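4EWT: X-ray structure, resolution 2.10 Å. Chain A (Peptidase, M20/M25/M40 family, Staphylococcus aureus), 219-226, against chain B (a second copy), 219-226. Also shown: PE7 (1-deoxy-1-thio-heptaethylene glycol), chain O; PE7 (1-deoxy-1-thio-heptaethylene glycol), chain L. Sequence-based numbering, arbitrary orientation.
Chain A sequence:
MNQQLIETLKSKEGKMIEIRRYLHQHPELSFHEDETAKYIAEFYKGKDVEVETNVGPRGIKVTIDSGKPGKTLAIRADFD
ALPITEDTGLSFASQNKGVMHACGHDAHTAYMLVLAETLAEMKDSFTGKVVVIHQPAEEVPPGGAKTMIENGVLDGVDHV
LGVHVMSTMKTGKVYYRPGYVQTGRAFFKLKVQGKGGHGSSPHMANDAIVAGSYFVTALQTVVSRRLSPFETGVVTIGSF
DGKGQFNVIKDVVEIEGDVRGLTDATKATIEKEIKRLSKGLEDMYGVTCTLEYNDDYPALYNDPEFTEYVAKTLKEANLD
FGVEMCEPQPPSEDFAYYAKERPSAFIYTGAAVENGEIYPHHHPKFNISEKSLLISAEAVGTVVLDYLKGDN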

# COMPACT_ATOMS: atom_id res chain seq x y z
N LEU A 219 3.22 4.66 6.17
CA LEU A 219 3.41 5.06 7.56
C LEU A 219 3.35 3.88 8.56
O LEU A 219 3.95 3.96 9.63
CB LEU A 219 2.35 6.08 7.94
CG LEU A 219 2.54 6.86 9.25
CD1 LEU A 219 3.77 7.75 9.17
CD2 LEU A 219 1.30 7.67 9.46
N GLN A 220 2.65 2.81 8.19
CA GLN A 220 2.49 1.66 9.08
C GLN A 220 3.84 0.99 9.36
O GLN A 220 3.97 0.29 10.37
CB GLN A 220 1.50 0.64 8.50
CG GLN A 220 0.10 1.26 8.18
CD GLN A 220 -0.39 2.19 9.27
OE1 GLN A 220 -0.65 3.38 9.01
NE2 GLN A 220 -0.53 1.67 10.48
N THR A 221 4.83 1.20 8.48
CA THR A 221 6.16 0.64 8.68
C THR A 221 6.95 1.31 9.79
O THR A 221 7.91 0.73 10.27
CB THR A 221 7.03 0.66 7.41
OG1 THR A 221 7.16 2.02 6.94
CG2 THR A 221 6.44 -0.24 6.32
N VAL A 222 6.55 2.50 10.20
CA VAL A 222 7.21 3.14 11.35
C VAL A 222 7.10 2.27 12.61
O VAL A 222 8.10 1.91 13.23
CB VAL A 222 6.68 4.56 11.62
CG1 VAL A 222 7.32 5.16 12.87
CG2 VAL A 222 6.92 5.45 10.40
N VAL A 223 5.86 1.89 12.95
CA VAL A 223 5.69 1.01 14.09
C VAL A 223 6.13 -0.41 13.71
O VAL A 223 6.75 -1.11 14.53
CB VAL A 223 4.24 1.09 14.69
CG1 VAL A 223 4.00 -0.02 15.70
CG2 VAL A 223 4.03 2.46 15.39
N SER A 224 5.86 -0.85 12.49
CA SER A 224 5.97 -2.29 12.22
C SER A 224 7.37 -2.74 11.85
O SER A 224 7.67 -3.95 11.91
CB SER A 224 4.97 -2.73 11.13
OG SER A 224 5.52 -2.47 9.85
N ARG A 225 8.23 -1.81 11.48
CA ARG A 225 9.56 -2.07 11.01
C ARG A 225 10.64 -1.25 11.74
O ARG A 225 11.63 -1.77 12.13
CB ARG A 225 9.66 -1.96 9.49
CG ARG A 225 8.84 -2.89 8.69
CD ARG A 225 9.48 -4.21 8.58
NE ARG A 225 9.21 -5.05 9.71
CZ ARG A 225 9.71 -6.25 9.91
NH1 ARG A 225 10.54 -6.79 9.08
NH2 ARG A 225 9.39 -6.90 10.96
N ARG A 226 10.39 0.02 11.93
CA ARG A 226 11.42 0.96 12.39
C ARG A 226 11.64 0.95 13.91
O ARG A 226 12.70 1.36 14.39
CB ARG A 226 11.06 2.38 11.94
CG ARG A 226 11.04 2.54 10.43
CD ARG A 226 12.37 2.15 9.83
NE ARG A 226 12.52 2.65 8.46
CZ ARG A 226 13.19 2.02 7.51
NH1 ARG A 226 13.75 0.84 7.77
NH2 ARG A 226 13.29 2.56 6.30
N LEU B 219 0.12 -6.36 5.49
CA LEU B 219 0.59 -7.13 6.64
C LEU B 219 1.20 -6.24 7.74
O LEU B 219 1.20 -6.61 8.92
CB LEU B 219 1.62 -8.17 6.17
CG LEU B 219 2.14 -9.22 7.17
CD1 LEU B 219 1.05 -10.23 7.59
CD2 LEU B 219 3.31 -9.93 6.52
N GLN B 220 1.71 -5.07 7.36
CA GLN B 220 2.34 -4.15 8.32
C GLN B 220 1.38 -3.69 9.42
O GLN B 220 1.80 -3.37 10.52
CB GLN B 220 2.95 -2.94 7.58
CG GLN B 220 4.05 -3.34 6.54
CD GLN B 220 4.99 -4.41 7.10
OE1 GLN B 220 5.63 -4.19 8.12
NE2 GLN B 220 5.07 -5.56 6.43
N THR B 221 0.08 -3.70 9.12
CA THR B 221 -0.95 -3.29 10.05
C THR B 221 -1.15 -4.27 11.18
O THR B 221 -1.71 -3.92 12.23
CB THR B 221 -2.34 -3.05 9.36
OG1 THR B 221 -2.84 -4.28 8.80
CG2 THR B 221 -2.27 -1.98 8.26
N VAL B 222 -0.70 -5.52 11.00
CA VAL B 222 -0.83 -6.48 12.09
C VAL B 222 -0.10 -5.92 13.30
O VAL B 222 -0.71 -5.77 14.37
CB VAL B 222 -0.31 -7.87 11.73
CG1 VAL B 222 -0.33 -8.80 12.96
CG2 VAL B 222 -1.18 -8.46 10.64
N VAL B 223 1.16 -5.60 13.14
CA VAL B 223 1.91 -5.05 14.23
C VAL B 223 1.56 -3.58 14.49
O VAL B 223 1.51 -3.19 15.57
CB VAL B 223 3.45 -5.27 14.08
CG1 VAL B 223 4.25 -4.51 15.05
CG2 VAL B 223 3.84 -6.71 14.05
N SER B 224 1.29 -2.80 13.47
CA SER B 224 1.12 -1.36 13.64
C SER B 224 -0.29 -0.96 14.11
O SER B 224 -0.46 0.14 14.65
CB SER B 224 1.48 -0.59 12.36
OG SER B 224 0.41 -0.59 11.43
N ARG B 225 -1.28 -1.84 13.92
CA ARG B 225 -2.69 -1.54 14.30
C ARG B 225 -3.38 -2.62 15.15
O ARG B 225 -4.26 -2.32 15.95
CB ARG B 225 -3.56 -1.22 13.06
CG ARG B 225 -3.15 0.05 12.20
CD ARG B 225 -3.69 1.35 12.77
NE ARG B 225 -2.87 1.82 13.89
CZ ARG B 225 -3.10 2.92 14.59
NH1 ARG B 225 -4.15 3.67 14.33
NH2 ARG B 225 -2.27 3.27 15.58
N ARG B 226 -3.02 -3.88 14.97
CA ARG B 226 -3.78 -4.96 15.61
C ARG B 226 -3.27 -5.30 17.00
O ARG B 226 -4.01 -5.84 17.83
CB ARG B 226 -3.83 -6.21 14.72
CG ARG B 226 -4.58 -6.04 13.38
CD ARG B 226 -6.01 -5.59 13.59
NE ARG B 226 -6.85 -5.74 12.39
CZ ARG B 226 -7.84 -4.91 12.05
NH1 ARG B 226 -8.10 -3.85 12.81
NH2 ARG B 226 -8.57 -5.13 10.95
S1 PE7 O . -15.03 -8.01 13.91
C2 PE7 O . -14.08 -6.70 13.07
C3 PE7 O . -12.59 -7.00 13.02
O4 PE7 O . -11.89 -5.92 13.63
C5 PE7 O . -10.56 -6.36 13.80
C6 PE7 O . -9.98 -5.74 15.05
O7 PE7 O . -11.00 -5.01 15.71
C8 PE7 O . -10.48 -4.60 16.98
C9 PE7 O . -11.32 -5.23 18.06
O10 PE7 O . -12.22 -4.23 18.53
C11 PE7 O . -12.75 -4.63 19.81
C12 PE7 O . -14.21 -5.06 19.70
O13 PE7 O . -14.53 -5.53 18.37
C14 PE7 O . -15.49 -6.59 18.45
C15 PE7 O . -16.66 -6.27 17.54
O16 PE7 O . -17.15 -4.94 17.80
C17 PE7 O . -16.88 -4.09 16.67
C18 PE7 O . -18.10 -3.86 15.78
O19 PE7 O . -17.69 -4.15 14.43
C20 PE7 O . -18.57 -5.11 13.83
C21 PE7 O . -17.90 -5.77 12.62
O22 PE7 O . -18.80 -6.69 12.01
S1 PE7 L . 25.62 -4.18 11.29
C2 PE7 L . 27.32 -3.88 10.67
C3 PE7 L . 27.34 -3.49 9.19
O4 PE7 L . 26.78 -2.17 9.02
C5 PE7 L . 27.25 -1.60 7.80
C6 PE7 L . 26.05 -1.17 6.97
O7 PE7 L . 25.54 -0.02 7.64
C8 PE7 L . 24.31 0.37 7.01
C9 PE7 L . 23.66 1.55 7.72
O10 PE7 L . 23.86 1.46 9.11
C11 PE7 L . 22.74 2.01 9.79
C12 PE7 L . 22.12 1.05 10.79
O13 PE7 L . 20.70 1.17 10.60
C14 PE7 L . 19.96 0.30 11.45
C15 PE7 L . 18.63 0.11 10.72
O16 PE7 L . 18.19 1.40 10.34
C17 PE7 L . 16.94 1.32 9.67
C18 PE7 L . 16.76 2.64 8.96
O19 PE7 L . 17.44 2.49 7.73
C20 PE7 L . 17.10 3.58 6.86
C21 PE7 L . 18.30 4.05 6.03
O22 PE7 L . 19.51 4.03 6.80

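The two copies of residues 219-226 are helical and cross steeply: their axes approach to 7.7 Å, and their N-to-C directions differ by 78°. At so wide an angle the helices touch over a short patch, centred on the two serines, where Ser A224 CA and Ser B224 CA lie 5.1 Å apart. The contact buries 411 Å² in total, and the matching pairs of distances on its two sides reveal near-twofold symmetry.

Gln A220 and Gln B220 cover the most surface, 83 and 78 Å², followed by the two serines at 57 and 55 Å². All four direct CA-to-CB toward the partner helix. Each glutamine adopts m for both chi1 and chi2, and its side chain reaches the serine of the other copy. On one side the bond is well defined: Ser A224 OG donates to Gln B220 OE1 across 2.4 Å, a very short hydrogen bond. The carbonyl oxygen is a natural acceptor for the hydroxyl, while Gln B220 NE2 is satisfied elsewhere in the structure. On the symmetry-related side, Gln A220 NE2 lies 2.6 Å from Ser B224 OG, but the amide of Gln A220 is probably turned over in the model, so the identity of that atom cannot carry an argument. Ser B224 OG also makes a weak hydrogen bond to its own helix, donating to Gln B220 O at 3.2 Å.

The aliphatic parts of the glutamines pack as well. Gln A220 CB meets Gln B220 CB at 4.0 Å, and Thr A221 CG2 sits 3.9 Å from Gln B220 CG, a van der Waals contact repeated between Gln A220 CG and Thr B221 CG2 at 4.0 Å.

Small side chains allow the backbones to come close at the centre. Ser A224 CB and Ser B224 CB are 4.3 Å apart, and Val A223 and Val B223 each lay a methyl against the opposing serine: Val A223 CG1 is 3.8 Å from Ser B224 CA, and Val B223 CG1 is 4.0 Å from Ser A224 CA.

The backbone bonding departs from a regular alpha-helix. Arg A226 N donates to Thr A221 O at 3.1 Å, an i-to-i+5 bond that marks the wider pi-type turn, and Arg B226 N does the same to Thr B221 O at 3.0 Å. Within this turn, Arg A225 and Arg B225 each bond back to their own chain: Arg A225 NE to Ser A224 O at 2.9 Å, and Arg B225 NE to Ser B224 O at 3.0 Å, with N-H...O angles of 171° and 179°.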